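Side-chain contacts in conserved hypothetical protein NMB0706 (Neisseria meningitidis, PDB 1RV9), which is of unknown function but belongs to the DUF152 (YfiH) family of laccase-like polyphenol oxidoreductases and has an alpha-beta-beta-alpha fold: residues 38-43 against 53-58; 78-83 against 133-138; 100-105 against 109-114; 235-238 against 244-247. One frame throughout, in Å; residues are numbered along the deposited sequence.

Contact 1: residues 38-43 against 53-58; sequences GVSQGA and VGDNPE
Ser40 and Asp55 carry this small contact, joined by a short hydrogen bond of 2.6 Å from Ser40 OG to Asp55 OD2. The hydroxyl reaches the carboxylate on the syn lone pair of OD2, the side that faces OD1. Asp55 is set up for this by its first torsion (-167°), which swings CG round to lie opposite the backbone N and sends the carboxylate across to the serine. Both polar ends have further partners: Ser40 OG is also bonded to Asn63 ND2 of helix 57-71, and Asp55 OD2 to Asn48 ND2. The pair thus ties the loop after strand 28-33 to the start of that helix, where Asn56 is the N-cap and its OD1 takes a weak bond from Glu58 N as well as one from Ala59 N. The other carboxylate oxygen is just as busy, and two partners on each oxygen hold the carboxylate's rotation and would tend to keep Asp55 ionised. Asp55 OD1 accepts from Asn56 N at 2.6 Å, the donor standing 47° out of the carboxylate plane. Asp55 OD1 also accepts from a water at 2.7 Å, and this water in turn takes the backbone N-H of Gln41, 3.0 Å from Gln41 N.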
loop_
_atom_site.group_PDB
_atom_site.type_symbol
_atom_site.label_atom_id
_atom_site.label_comp_id
_atom_site.label_asym_id
_atom_site.label_seq_id
_atom_site.Cartn_x
_atom_site.Cartn_y
_atom_site.Cartn_z
ATOM N N GLY A 38 -17.260 -8.792 1.050
ATOM C CA GLY A 38 -17.065 -9.364 2.370
ATOM C C GLY A 38 -18.324 -9.592 3.185
ATOM O O GLY A 38 -19.432 -9.549 2.652
ATOM N N VAL A 39 -18.146 -9.825 4.482
ATOM C CA VAL A 39 -19.269 -10.084 5.381
ATOM C C VAL A 39 -19.440 -9.052 6.495
ATOM O O VAL A 39 -20.347 -9.178 7.317
ATOM C CB VAL A 39 -19.151 -11.474 6.043
ATOM C CG1 VAL A 39 -19.076 -12.554 4.975
ATOM C CG2 VAL A 39 -17.928 -11.524 6.948
ATOM N N SER A 40 -18.576 -8.040 6.532
ATOM C CA SER A 40 -18.674 -7.015 7.568
ATOM C C SER A 40 -19.828 -6.059 7.294
ATOM O O SER A 40 -20.288 -5.932 6.161
ATOM C CB SER A 40 -17.358 -6.239 7.679
ATOM O OG SER A 40 -16.321 -7.096 8.118
ATOM N N GLN A 41 -20.280 -5.373 8.341
ATOM C CA GLN A 41 -21.409 -4.454 8.228
ATOM C C GLN A 41 -21.122 -3.062 8.772
ATOM O O GLN A 41 -20.065 -2.804 9.348
ATOM C CB GLN A 41 -22.605 -5.020 8.995
ATOM C CG GLN A 41 -22.328 -5.156 10.486
ATOM C CD GLN A 41 -23.441 -5.846 11.239
ATOM O OE1 GLN A 41 -24.427 -5.218 11.639
ATOM N NE2 GLN A 41 -23.294 -7.148 11.433
ATOM N N GLY A 42 -22.092 -2.174 8.595
ATOM C CA GLY A 42 -21.960 -0.818 9.094
ATOM C C GLY A 42 -20.784 -0.055 8.525
ATOM O O GLY A 42 -20.577 -0.027 7.315
ATOM N N ALA A 43 -20.016 0.567 9.411
ATOM C CA ALA A 43 -18.854 1.357 9.011
ATOM C C ALA A 43 -17.792 0.499 8.344
ATOM O O ALA A 43 -16.932 1.006 7.632
ATOM C CB ALA A 43 -18.250 2.050 10.232
ATOM N N VAL A 53 -9.190 -2.298 13.775
ATOM C CA VAL A 53 -10.079 -1.161 13.591
ATOM C C VAL A 53 -11.435 -1.217 14.295
ATOM O O VAL A 53 -12.296 -0.370 14.050
ATOM C CB VAL A 53 -10.286 -0.878 12.083
ATOM C CG1 VAL A 53 -8.945 -0.514 11.440
ATOM C CG2 VAL A 53 -10.872 -2.105 11.386
ATOM N N GLY A 54 -11.616 -2.204 15.169
ATOM C CA GLY A 54 -12.860 -2.312 15.920
ATOM C C GLY A 54 -13.985 -3.147 15.334
ATOM O O GLY A 54 -15.107 -3.126 15.851
ATOM N N ASP A 55 -13.697 -3.886 14.268
ATOM C CA ASP A 55 -14.700 -4.727 13.617
ATOM C C ASP A 55 -14.813 -6.057 14.366
ATOM O O ASP A 55 -13.999 -6.353 15.241
ATOM C CB ASP A 55 -14.287 -4.967 12.156
ATOM C CG ASP A 55 -15.405 -5.555 11.305
ATOM O OD1 ASP A 55 -16.541 -5.700 11.802
ATOM O OD2 ASP A 55 -15.143 -5.868 10.122
ATOM N N ASN A 56 -15.831 -6.847 14.037
ATOM C CA ASN A 56 -16.018 -8.147 14.674
ATOM C C ASN A 56 -14.887 -9.064 14.215
ATOM O O ASN A 56 -14.684 -9.256 13.019
ATOM C CB ASN A 56 -17.375 -8.739 14.279
ATOM C CG ASN A 56 -17.596 -10.131 14.845
ATOM O OD1 ASN A 56 -17.039 -11.112 14.352
ATOM N ND2 ASN A 56 -18.406 -10.223 15.894
ATOM N N PRO A 57 -14.123 -9.629 15.164
ATOM C CA PRO A 57 -13.006 -10.523 14.842
ATOM C C PRO A 57 -13.373 -11.684 13.917
ATOM O O PRO A 57 -12.622 -12.011 12.995
ATOM C CB PRO A 57 -12.542 -10.995 16.217
ATOM C CG PRO A 57 -12.816 -9.798 17.075
ATOM C CD PRO A 57 -14.197 -9.393 16.617
ATOM N N GLU A 58 -14.522 -12.306 14.159
ATOM C CA GLU A 58 -14.951 -13.424 13.327
ATOM C C GLU A 58 -15.211 -12.972 11.892
ATOM O O GLU A 58 -14.911 -13.695 10.942
ATOM C CB GLU A 58 -16.217 -14.068 13.895
ATOM C CG GLU A 58 -16.778 -15.170 13.010
ATOM C CD GLU A 58 -18.131 -15.663 13.474
ATOM O OE1 GLU A 58 -18.200 -16.323 14.533
ATOM O OE2 GLU A 58 -19.131 -15.383 12.778
HETATM O O HOH W 1 -19.034 -6.086 10.981
#

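Contact 2: residues 78-83 against 133-138; sequences LNQIHS and AAHAGW. With SO4 (sulfate ion), chain B.
The imidazoles of His82 and His135 meet as a T-shaped (edge-to-face) pair, centroids 4.7 Å apart and planes at 62°. His135 supplies the edge: its CE1 sits over a face of His82, toward the rim, 3.4 Å from His82 CE1. A flatter overlap lies on the His135 ring, where the Gln80 amide rests with NE2 3.4 Å above the ring plane and over its centre, amide and ring tilted only 26° apart. Gln80 stretches out beyond CG to get there, and its OE1 is pinned by Met114 N. Strand 131-136, an inner strand of the six-stranded sheet, carries His135 near its C-terminal end, with ND1 bonded to Asp100 OD1 and the ring against Cys118, an array with the geometry of a Cys-His-Asp triad, though that role is unconfirmed. The remaining links are polar. His82 NE2 donates to O4 of a sulfate, probably from the crystallisation liquor, at 2.6 Å with an N-H...O angle of 150°; the ion lies at the ring's edge. On the other nitrogen, His82 ND1 is 2.9 Å from a water, and this water takes a weak bond from Gly137 N. A second water donates to the carbonyl oxygens of Ser83 and His135, both at 2.8 Å.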
loop_
_atom_site.group_PDB
_atom_site.type_symbol
_atom_site.label_atom_id
_atom_site.label_comp_id
_atom_site.label_asym_id
_atom_site.label_seq_id
_atom_site.Cartn_x
_atom_site.Cartn_y
_atom_site.Cartn_z
ATOM N N LEU A 78 0.696 -7.909 8.135
ATOM C CA LEU A 78 1.641 -7.391 9.118
ATOM C C LEU A 78 0.956 -6.526 10.160
ATOM O O LEU A 78 -0.142 -6.015 9.939
ATOM C CB LEU A 78 2.697 -6.519 8.428
ATOM C CG LEU A 78 3.400 -7.041 7.174
ATOM C CD1 LEU A 78 4.199 -5.901 6.548
ATOM C CD2 LEU A 78 4.306 -8.214 7.522
ATOM N N ASN A 79 1.603 -6.371 11.310
ATOM C CA ASN A 79 1.065 -5.473 12.316
ATOM C C ASN A 79 1.757 -4.172 11.940
ATOM O O ASN A 79 2.868 -3.883 12.396
ATOM C CB ASN A 79 1.463 -5.884 13.732
ATOM C CG ASN A 79 0.960 -4.900 14.769
ATOM O OD1 ASN A 79 -0.185 -4.452 14.701
ATOM N ND2 ASN A 79 1.808 -4.554 15.730
ATOM N N GLN A 80 1.106 -3.406 11.071
ATOM C CA GLN A 80 1.656 -2.149 10.587
ATOM C C GLN A 80 1.704 -1.098 11.680
ATOM O O GLN A 80 0.714 -0.863 12.372
ATOM C CB GLN A 80 0.826 -1.668 9.390
ATOM C CG GLN A 80 0.826 -2.691 8.259
ATOM C CD GLN A 80 -0.173 -2.408 7.148
ATOM O OE1 GLN A 80 -0.314 -3.209 6.223
ATOM N NE2 GLN A 80 -0.873 -1.281 7.232
ATOM N N ILE A 81 2.862 -0.465 11.827
ATOM C CA ILE A 81 3.046 0.556 12.847
ATOM C C ILE A 81 3.643 1.840 12.274
ATOM O O ILE A 81 4.249 2.631 12.999
ATOM C CB ILE A 81 3.952 0.039 13.985
ATOM C CG1 ILE A 81 5.277 -0.472 13.413
ATOM C CG2 ILE A 81 3.240 -1.061 14.751
ATOM C CD1 ILE A 81 6.305 -0.827 14.471
ATOM N N HIS A 82 3.457 2.040 10.972
ATOM C CA HIS A 82 3.959 3.225 10.283
ATOM C C HIS A 82 5.465 3.404 10.419
ATOM O O HIS A 82 5.977 4.524 10.517
ATOM C CB HIS A 82 3.204 4.457 10.784
ATOM C CG HIS A 82 1.768 4.478 10.367
ATOM N ND1 HIS A 82 1.343 5.060 9.192
ATOM C CD2 HIS A 82 0.663 3.936 10.937
ATOM C CE1 HIS A 82 0.041 4.876 9.055
ATOM N NE2 HIS A 82 -0.394 4.197 10.101
ATOM N N SER A 83 6.162 2.273 10.409
ATOM C CA SER A 83 7.612 2.221 10.505
ATOM C C SER A 83 8.173 2.126 9.094
ATOM O O SER A 83 7.438 2.219 8.106
ATOM C CB SER A 83 8.047 0.971 11.273
ATOM O OG SER A 83 7.857 -0.194 10.474
ATOM N N ALA A 133 5.583 -5.502 -1.109
ATOM C CA ALA A 133 4.458 -4.620 -0.834
ATOM C C ALA A 133 4.885 -3.722 0.318
ATOM O O ALA A 133 5.435 -4.205 1.308
ATOM C CB ALA A 133 3.229 -5.433 -0.438
ATOM N N ALA A 134 4.648 -2.420 0.183
ATOM C CA ALA A 134 5.016 -1.469 1.220
ATOM C C ALA A 134 3.848 -0.571 1.610
ATOM O O ALA A 134 3.073 -0.126 0.759
ATOM C CB ALA A 134 6.194 -0.612 0.754
ATOM N N HIS A 135 3.733 -0.324 2.912
ATOM C CA HIS A 135 2.695 0.531 3.480
ATOM C C HIS A 135 3.314 1.916 3.608
ATOM O O HIS A 135 4.180 2.147 4.459
ATOM C CB HIS A 135 2.295 0.001 4.858
ATOM C CG HIS A 135 1.383 0.911 5.621
ATOM N ND1 HIS A 135 1.592 1.224 6.946
ATOM C CD2 HIS A 135 0.243 1.547 5.259
ATOM C CE1 HIS A 135 0.622 2.015 7.369
ATOM N NE2 HIS A 135 -0.210 2.226 6.365
ATOM N N ALA A 136 2.863 2.836 2.761
ATOM C CA ALA A 136 3.404 4.183 2.755
ATOM C C ALA A 136 2.472 5.286 3.223
ATOM O O ALA A 136 1.891 6.006 2.408
ATOM C CB ALA A 136 3.942 4.513 1.355
ATOM N N GLY A 137 2.311 5.397 4.540
ATOM C CA GLY A 137 1.524 6.481 5.095
ATOM C C GLY A 137 2.510 7.630 4.981
ATOM O O GLY A 137 3.640 7.403 4.537
ATOM N N TRP A 138 2.146 8.846 5.368
ATOM C CA TRP A 138 3.110 9.930 5.223
ATOM C C TRP A 138 4.351 9.727 6.087
ATOM O O TRP A 138 5.448 10.093 5.684
ATOM C CB TRP A 138 2.475 11.300 5.510
ATOM C CG TRP A 138 2.211 11.613 6.953
ATOM C CD1 TRP A 138 1.057 11.385 7.649
ATOM C CD2 TRP A 138 3.108 12.256 7.864
ATOM N NE1 TRP A 138 1.180 11.850 8.936
ATOM C CE2 TRP A 138 2.430 12.387 9.096
ATOM C CE3 TRP A 138 4.423 12.730 7.761
ATOM C CZ2 TRP A 138 3.021 12.981 10.218
ATOM C CZ3 TRP A 138 5.010 13.320 8.873
ATOM C CH2 TRP A 138 4.308 13.438 10.088
HETATM S S SO4 B . -3.876 2.855 10.883
HETATM O O1 SO4 B . -3.752 3.053 12.342
HETATM O O2 SO4 B . -4.677 1.644 10.618
HETATM O O3 SO4 B . -4.543 4.023 10.286
HETATM O O4 SO4 B . -2.538 2.689 10.293
HETATM O O HOH W 2 3.419 5.149 7.169
HETATM O O HOH W 3 4.974 2.855 7.040
#

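Contact 3: residues 100-105 against 109-114; sequences DASVDD and VACAVM
Strands 101-104 and 110-114 run antiparallel (166° between their directions), but with axes 6.7 Å apart they share no backbone hydrogen bonds. They belong to different sheets, the first to the six-stranded and the second to the five-stranded one, so the short turn between them carries the chain across the beta-beta layers of the alpha-beta-beta-alpha fold. Ser102 and Cys111 fill the gap at the point of closest CA approach. Ser102 OG presses against the cysteine, 3.3 Å from Cys111 CB, and donates to a water at 2.7 Å. That water also accepts from Ala112 N at 2.9 Å, so it bridges the serine side chain to the backbone of the facing strand. Cys111 SG leans toward the other strand and packs 3.8 Å from Asp104 CB; Ala133 of strand 131-136 also touches this cysteine. Nearer the turn, Asp104 has CG swung away from its backbone N (chi1 179°), which brings the carboxylate over to Val109. Its oxygens are held mainly by the turn itself, OD2 by Thr106 OG1 and OD1 by Gly107 N. Asp104 OD2 rests 3.6 Å from the methyl Val109 CG1, a polar oxygen against a methyl group, while a water donates both to Asp104 OD1 and, at 2.7 Å, to Val109 O.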
loop_
_atom_site.group_PDB
_atom_site.type_symbol
_atom_site.label_atom_id
_atom_site.label_comp_id
_atom_site.label_asym_id
_atom_site.label_seq_id
_atom_site.Cartn_x
_atom_site.Cartn_y
_atom_site.Cartn_z
ATOM N N ASP A 100 6.124 -2.711 8.194
ATOM C CA ASP A 100 5.272 -2.027 7.239
ATOM C C ASP A 100 5.566 -2.325 5.779
ATOM O O ASP A 100 5.077 -1.632 4.890
ATOM C CB ASP A 100 5.318 -0.525 7.509
ATOM C CG ASP A 100 4.606 -0.157 8.796
ATOM O OD1 ASP A 100 3.419 0.223 8.727
ATOM O OD2 ASP A 100 5.227 -0.270 9.877
ATOM N N ALA A 101 6.355 -3.363 5.534
ATOM C CA ALA A 101 6.670 -3.775 4.166
ATOM C C ALA A 101 7.213 -5.191 4.200
ATOM O O ALA A 101 7.758 -5.628 5.213
ATOM C CB ALA A 101 7.709 -2.837 3.539
ATOM N N SER A 102 7.036 -5.920 3.107
ATOM C CA SER A 102 7.564 -7.274 3.031
ATOM C C SER A 102 8.023 -7.562 1.610
ATOM O O SER A 102 7.554 -6.942 0.646
ATOM C CB SER A 102 6.520 -8.311 3.482
ATOM O OG SER A 102 5.502 -8.509 2.515
ATOM N N VAL A 103 8.969 -8.484 1.495
ATOM C CA VAL A 103 9.517 -8.875 0.205
ATOM C C VAL A 103 9.475 -10.393 0.077
ATOM O O VAL A 103 9.397 -11.107 1.081
ATOM C CB VAL A 103 10.990 -8.411 0.061
ATOM C CG1 VAL A 103 11.078 -6.900 0.193
ATOM C CG2 VAL A 103 11.851 -9.076 1.122
ATOM N N ASP A 104 9.510 -10.882 -1.157
ATOM C CA ASP A 104 9.515 -12.319 -1.399
ATOM C C ASP A 104 10.065 -12.684 -2.764
ATOM O O ASP A 104 9.883 -11.950 -3.732
ATOM C CB ASP A 104 8.113 -12.916 -1.283
ATOM C CG ASP A 104 8.111 -14.406 -1.554
ATOM O OD1 ASP A 104 7.579 -14.838 -2.601
ATOM O OD2 ASP A 104 8.675 -15.145 -0.716
ATOM N N ASP A 105 10.729 -13.836 -2.830
ATOM C CA ASP A 105 11.290 -14.343 -4.077
ATOM C C ASP A 105 11.094 -15.858 -4.140
ATOM O O ASP A 105 11.766 -16.552 -4.903
ATOM C CB ASP A 105 12.784 -13.998 -4.163
ATOM C CG ASP A 105 13.627 -14.776 -3.168
ATOM O OD1 ASP A 105 13.071 -15.308 -2.183
ATOM O OD2 ASP A 105 14.860 -14.848 -3.370
ATOM N N VAL A 109 4.219 -17.355 -0.651
ATOM C CA VAL A 109 3.428 -16.491 0.211
ATOM C C VAL A 109 3.125 -15.210 -0.550
ATOM O O VAL A 109 3.851 -14.854 -1.476
ATOM C CB VAL A 109 4.230 -16.153 1.500
ATOM C CG1 VAL A 109 5.543 -15.469 1.125
ATOM C CG2 VAL A 109 3.409 -15.274 2.434
ATOM N N ALA A 110 2.045 -14.534 -0.175
ATOM C CA ALA A 110 1.693 -13.273 -0.812
ATOM C C ALA A 110 2.060 -12.120 0.113
ATOM O O ALA A 110 1.819 -12.179 1.326
ATOM C CB ALA A 110 0.193 -13.235 -1.117
ATOM N N CYS A 111 2.670 -11.082 -0.457
ATOM C CA CYS A 111 3.028 -9.893 0.305
ATOM C C CYS A 111 1.775 -9.038 0.315
ATOM O O CYS A 111 1.052 -8.987 -0.682
ATOM C CB CYS A 111 4.149 -9.118 -0.381
ATOM S SG CYS A 111 5.698 -10.018 -0.524
ATOM N N ALA A 112 1.512 -8.361 1.426
ATOM C CA ALA A 112 0.314 -7.548 1.509
ATOM C C ALA A 112 0.413 -6.403 2.494
ATOM O O ALA A 112 1.099 -6.494 3.512
ATOM C CB ALA A 112 -0.874 -8.430 1.888
ATOM N N VAL A 113 -0.265 -5.312 2.160
ATOM C CA VAL A 113 -0.350 -4.152 3.033
ATOM C C VAL A 113 -1.818 -3.732 3.048
ATOM O O VAL A 113 -2.515 -3.826 2.032
ATOM C CB VAL A 113 0.555 -2.981 2.568
ATOM C CG1 VAL A 113 2.014 -3.375 2.736
ATOM C CG2 VAL A 113 0.260 -2.611 1.132
ATOM N N MET A 114 -2.286 -3.297 4.214
ATOM C CA MET A 114 -3.676 -2.886 4.407
ATOM C C MET A 114 -3.765 -1.375 4.525
ATOM O O MET A 114 -2.959 -0.760 5.217
ATOM C CB MET A 114 -4.222 -3.532 5.678
ATOM C CG MET A 114 -4.215 -5.045 5.644
ATOM S SD MET A 114 -4.576 -5.731 7.266
ATOM C CE MET A 114 -2.953 -5.732 7.989
HETATM O O HOH W 4 3.127 -8.306 3.820
HETATM O O HOH W 5 5.182 -14.578 -3.835
#

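Contact 4: residues 235-238 against 244-247; sequences TFFS and ATGR. With SO4 (sulfate ion), chain B.
Phe237 lays one face of its ring on Gly246, with Thr245 OG1 and Arg247 N close by, where the chain returns after the short helix 239-242; the two segments are the loops leading into and out of that helix. The main interaction is a CH-pi contact: Gly246 CA stands 3.6 Å from the centroid of the Phe237 ring, only 4° off the ring normal. Closeness of this kind suits a glycine, with no side chain between backbone and ring. Around it the fit is tight, with Phe237 CB 3.2 Å from Gly246 O and Phe237 CD1 3.3 Å from Thr245 OG1. Met248 of strand 248-254 packs on the phenylalanine as well. Next along, Ser238 is the N-cap of helix 239-242, its OG bonded to Arg241 N and to Asp117 OD1. Its backbone N-H goes to a water at 2.8 Å, which lies in the plane of the Phe237 ring at its edge and donates to Thr245 OG1. The threonine hydroxyl also bonds Ala43 O. Ser238 O packs 3.7 Å from Thr245 CG2. Arg247 bends at chi2 (-71°) and folds back, so that NH1 donates to Gly246 O at 3.0 Å, from 62° above the carbonyl plane. The guanidinium then meets the sulfate edge-on: Arg247 NH2 donates to sulfate O2 at 3.0 Å, backed by two weak, longer bonds, NE to O2 and NH2 to O3.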
loop_
_atom_site.group_PDB
_atom_site.type_symbol
_atom_site.label_atom_id
_atom_site.label_comp_id
_atom_site.label_asym_id
_atom_site.label_seq_id
_atom_site.Cartn_x
_atom_site.Cartn_y
_atom_site.Cartn_z
ATOM N N THR A 235 -16.314 2.071 -3.511
ATOM C CA THR A 235 -15.248 1.128 -3.828
ATOM C C THR A 235 -14.206 0.949 -2.733
ATOM O O THR A 235 -13.754 -0.167 -2.479
ATOM C CB THR A 235 -14.505 1.552 -5.109
ATOM O OG1 THR A 235 -15.447 1.720 -6.176
ATOM C CG2 THR A 235 -13.482 0.498 -5.507
ATOM N N PHE A 236 -13.828 2.041 -2.077
ATOM C CA PHE A 236 -12.796 1.961 -1.048
ATOM C C PHE A 236 -13.168 2.514 0.316
ATOM O O PHE A 236 -14.012 3.407 0.435
ATOM C CB PHE A 236 -11.540 2.700 -1.516
ATOM C CG PHE A 236 -10.978 2.194 -2.811
ATOM C CD1 PHE A 236 -10.403 0.932 -2.889
ATOM C CD2 PHE A 236 -11.032 2.979 -3.957
ATOM C CE1 PHE A 236 -9.886 0.457 -4.097
ATOM C CE2 PHE A 236 -10.519 2.513 -5.164
ATOM C CZ PHE A 236 -9.946 1.250 -5.233
ATOM N N PHE A 237 -12.519 1.968 1.340
ATOM C CA PHE A 237 -12.688 2.430 2.713
ATOM C C PHE A 237 -11.832 3.694 2.800
ATOM O O PHE A 237 -10.829 3.822 2.086
ATOM C CB PHE A 237 -12.125 1.416 3.714
ATOM C CG PHE A 237 -12.900 0.134 3.806
ATOM C CD1 PHE A 237 -14.207 0.126 4.283
ATOM C CD2 PHE A 237 -12.300 -1.077 3.476
ATOM C CE1 PHE A 237 -14.904 -1.073 4.439
ATOM C CE2 PHE A 237 -12.986 -2.280 3.627
ATOM C CZ PHE A 237 -14.292 -2.277 4.111
ATOM N N SER A 238 -12.214 4.616 3.678
ATOM C CA SER A 238 -11.465 5.854 3.857
ATOM C C SER A 238 -11.585 6.381 5.277
ATOM O O SER A 238 -12.687 6.641 5.764
ATOM C CB SER A 238 -11.956 6.932 2.891
ATOM O OG SER A 238 -11.321 8.172 3.166
ATOM N N ALA A 244 -13.658 5.538 11.905
ATOM C CA ALA A 244 -13.547 4.110 12.184
ATOM C C ALA A 244 -14.174 3.364 11.013
ATOM O O ALA A 244 -15.382 3.446 10.783
ATOM C CB ALA A 244 -14.270 3.769 13.482
ATOM N N THR A 245 -13.348 2.644 10.263
ATOM C CA THR A 245 -13.836 1.916 9.105
ATOM C C THR A 245 -12.936 0.720 8.792
ATOM O O THR A 245 -12.015 0.407 9.546
ATOM C CB THR A 245 -13.941 2.869 7.877
ATOM O OG1 THR A 245 -14.666 2.230 6.821
ATOM C CG2 THR A 245 -12.558 3.272 7.381
ATOM N N GLY A 246 -13.207 0.050 7.679
ATOM C CA GLY A 246 -12.412 -1.110 7.326
ATOM C C GLY A 246 -11.117 -0.793 6.605
ATOM O O GLY A 246 -10.747 0.368 6.432
ATOM N N ARG A 247 -10.423 -1.847 6.200
ATOM C CA ARG A 247 -9.170 -1.715 5.472
ATOM C C ARG A 247 -9.178 -2.660 4.278
ATOM O O ARG A 247 -9.556 -3.823 4.407
ATOM C CB ARG A 247 -7.982 -2.080 6.369
ATOM C CG ARG A 247 -7.757 -1.138 7.543
ATOM C CD ARG A 247 -7.234 0.213 7.086
ATOM N NE ARG A 247 -6.947 1.094 8.217
ATOM C CZ ARG A 247 -7.866 1.762 8.908
ATOM N NH1 ARG A 247 -9.154 1.665 8.593
ATOM N NH2 ARG A 247 -7.495 2.524 9.925
HETATM S S SO4 B . -3.876 2.855 10.883
HETATM O O1 SO4 B . -3.752 3.053 12.342
HETATM O O2 SO4 B . -4.677 1.644 10.618
HETATM O O3 SO4 B . -4.543 4.023 10.286
HETATM O O4 SO4 B . -2.538 2.689 10.293
HETATM O O HOH W 6 -14.812 3.993 4.649
#

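Contacts 3 and 4 are buried, contact 3 between the two beta sheets; contacts 1 and 2 are only partly so. Contacts 2 and 3 share the six-stranded sheet, through its neighbouring strands 131-136 and 101-104, and Asp100 joins them by bonding His135 and Ser83. Contacts 2 and 4, with centres about 16 Å apart, do not touch, yet both reach the same sulfate, which His52 also binds. Contact 1 lies furthest out, about 21 Å from the chain's centre, and meets contact 4 where Val53 CG1 packs against the guanidinium of Arg247. Its chemistry is hydrogen bonding round a carboxylate; contacts 2 and 4 rely on rings, contact 3 on packing and waters.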